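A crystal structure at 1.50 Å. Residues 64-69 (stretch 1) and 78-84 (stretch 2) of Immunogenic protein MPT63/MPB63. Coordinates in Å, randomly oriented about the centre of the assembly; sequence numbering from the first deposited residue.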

# COMPACT_ATOMS: atom_id res chain seq x y z
N ALA A 64 -4.17 0.85 7.21
CA ALA A 64 -4.95 1.89 6.51
C ALA A 64 -4.79 1.67 5.02
O ALA A 64 -4.12 2.45 4.33
CB ALA A 64 -4.42 3.24 6.93
N VAL A 65 -5.38 0.57 4.56
CA VAL A 65 -5.10 0.13 3.19
C VAL A 65 -5.54 1.13 2.15
O VAL A 65 -4.92 1.23 1.09
CB VAL A 65 -5.81 -1.23 2.94
CG1 VAL A 65 -5.56 -1.73 1.53
CG2 VAL A 65 -5.37 -2.26 3.98
N SER A 66 -6.59 1.91 2.40
CA SER A 66 -7.05 2.93 1.49
C SER A 66 -6.03 4.04 1.28
O SER A 66 -6.19 4.85 0.35
CB SER A 66 -8.37 3.54 1.97
OG SER A 66 -8.24 4.06 3.29
N GLN A 67 -4.95 4.13 2.04
CA GLN A 67 -3.89 5.13 1.90
C GLN A 67 -2.92 4.79 0.78
O GLN A 67 -2.10 5.66 0.45
CB GLN A 67 -3.10 5.30 3.22
CG GLN A 67 -3.93 5.89 4.36
CD GLN A 67 -3.05 6.22 5.56
OE1 GLN A 67 -1.89 5.84 5.63
NE2 GLN A 67 -3.64 6.98 6.48
N PHE A 68 -3.01 3.59 0.20
CA PHE A 68 -2.04 3.20 -0.83
C PHE A 68 -2.35 3.79 -2.20
O PHE A 68 -3.50 4.08 -2.60
CB PHE A 68 -1.99 1.68 -1.00
CG PHE A 68 -1.14 0.93 0.00
CD1 PHE A 68 0.21 1.18 0.08
CD2 PHE A 68 -1.69 -0.03 0.82
CE1 PHE A 68 0.99 0.48 0.98
CE2 PHE A 68 -0.93 -0.73 1.73
CZ PHE A 68 0.42 -0.46 1.81
N ASN A 69 -1.27 3.96 -2.97
CA ASN A 69 -1.27 4.54 -4.29
C ASN A 69 -0.06 3.98 -5.07
O ASN A 69 0.97 3.69 -4.44
CB ASN A 69 -1.13 6.07 -4.29
CG ASN A 69 -2.19 6.79 -3.48
OD1 ASN A 69 -3.23 7.11 -4.07
ND2 ASN A 69 -1.95 6.98 -2.18
N TYR A 78 -2.21 6.52 -9.14
CA TYR A 78 -3.30 5.60 -9.30
C TYR A 78 -3.70 5.14 -7.89
O TYR A 78 -2.87 4.54 -7.18
CB TYR A 78 -2.96 4.40 -10.17
CG TYR A 78 -2.29 4.72 -11.49
CD1 TYR A 78 -3.06 5.37 -12.49
CD2 TYR A 78 -0.98 4.42 -11.74
CE1 TYR A 78 -2.47 5.68 -13.70
CE2 TYR A 78 -0.37 4.72 -12.97
CZ TYR A 78 -1.15 5.35 -13.92
OH TYR A 78 -0.59 5.67 -15.15
N ARG A 79 -4.92 5.42 -7.48
CA ARG A 79 -5.43 5.03 -6.19
C ARG A 79 -5.52 3.52 -6.05
O ARG A 79 -5.86 2.81 -7.01
CB ARG A 79 -6.85 5.60 -5.97
CG ARG A 79 -6.93 7.12 -5.96
CD ARG A 79 -6.43 7.76 -4.66
NE ARG A 79 -7.24 7.34 -3.53
CZ ARG A 79 -6.83 6.57 -2.52
NH1 ARG A 79 -5.59 6.08 -2.47
NH2 ARG A 79 -7.71 6.29 -1.57
N VAL A 80 -5.27 3.02 -4.84
CA VAL A 80 -5.57 1.64 -4.54
C VAL A 80 -7.06 1.37 -4.72
O VAL A 80 -7.90 2.23 -4.44
CB VAL A 80 -5.08 1.31 -3.12
CG1 VAL A 80 -5.90 1.97 -2.00
CG2 VAL A 80 -5.13 -0.20 -2.86
N LEU A 81 -7.34 0.16 -5.20
CA LEU A 81 -8.73 -0.27 -5.33
C LEU A 81 -9.14 -0.88 -4.00
O LEU A 81 -9.26 -2.09 -3.86
CB LEU A 81 -8.87 -1.28 -6.46
CG LEU A 81 -8.49 -0.69 -7.82
CD1 LEU A 81 -8.91 -1.62 -8.94
CD2 LEU A 81 -9.14 0.68 -8.01
N TRP A 82 -9.27 0.01 -3.01
CA TRP A 82 -9.31 -0.43 -1.64
C TRP A 82 -11.58 -1.17 -1.73
O TRP A 82 -11.97 -0.13 -2.15
CB TRP A 82 -9.24 0.61 -0.56
CG TRP A 82 -10.38 1.51 -0.25
CD1 TRP A 82 -11.17 1.45 0.87
CD2 TRP A 82 -10.88 2.61 -1.02
NE1 TRP A 82 -12.13 2.44 0.83
CE2 TRP A 82 -11.97 3.17 -0.32
CE3 TRP A 82 -10.50 3.17 -2.25
CZ2 TRP A 82 -12.70 4.26 -0.78
CZ3 TRP A 82 -11.24 4.25 -2.69
CH2 TRP A 82 -12.31 4.79 -1.99
N GLN A 83 -11.56 -2.12 -0.90
CA GLN A 83 -10.67 -3.14 -0.40
C GLN A 83 -10.30 -4.04 -1.59
O GLN A 83 -9.16 -3.85 -2.07
CB GLN A 83 -11.24 -3.89 0.79
CG GLN A 83 -10.87 -3.24 2.12
CD GLN A 83 -9.39 -3.26 2.44
OE1 GLN A 83 -8.54 -3.20 1.55
NE2 GLN A 83 -9.07 -3.36 3.73
N ALA A 84 -11.27 -4.38 -2.42
CA ALA A 84 -12.68 -4.61 -2.18
C ALA A 84 -13.03 -6.02 -2.65
O ALA A 84 -13.22 -6.93 -1.84
CB ALA A 84 -13.54 -3.57 -2.87

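Residues 65-67 form a short 3-10 segment that leads into a strand at Phe68 and Asn69. Around it, Gln67 N donates to Ala64 O (3.0 Å) and Phe68 N to Val65 O (3.2 Å). The second stretch starts as a strand at Tyr78 and Arg79 and then continues as loop. The two strands run antiparallel. Asn69 and Arg79 form a non-hydrogen-bonded pair, with their CA atoms 4.6 Å apart and their side chains on the same face of the sheet. Beside this pair, Val80 N donates to Phe68 O at 3.0 Å. Asn69 CA also lies 3.3 Å from Tyr78 O, a CA-H...O contact.

The Arg79 side chain folds back toward the first stretch. Its guanidinium binds Ser66 O through both NH2 (2.8 Å) and NH1 (3.1 Å). Arg79 NH1 also donates to Asn69 OD1 at 3.0 Å. These acceptors lie near the guanidinium plane, where its N-H groups point. The positive charge is thus met by neutral carbonyl oxygens.

Van der Waals and CH-pi contacts complete the packing. Phe68 CB and Val80 CB are 3.8 Å apart. Ser66 CB sits over one face of the Trp82 ring, 3.6 Å from Trp82 CG, in a CH-pi contact. Val65 CG1 approaches Gln83 OE1 at 3.3 Å. That oxygen is buried without a hydrogen-bond partner, and Gln83 is poorly ordered.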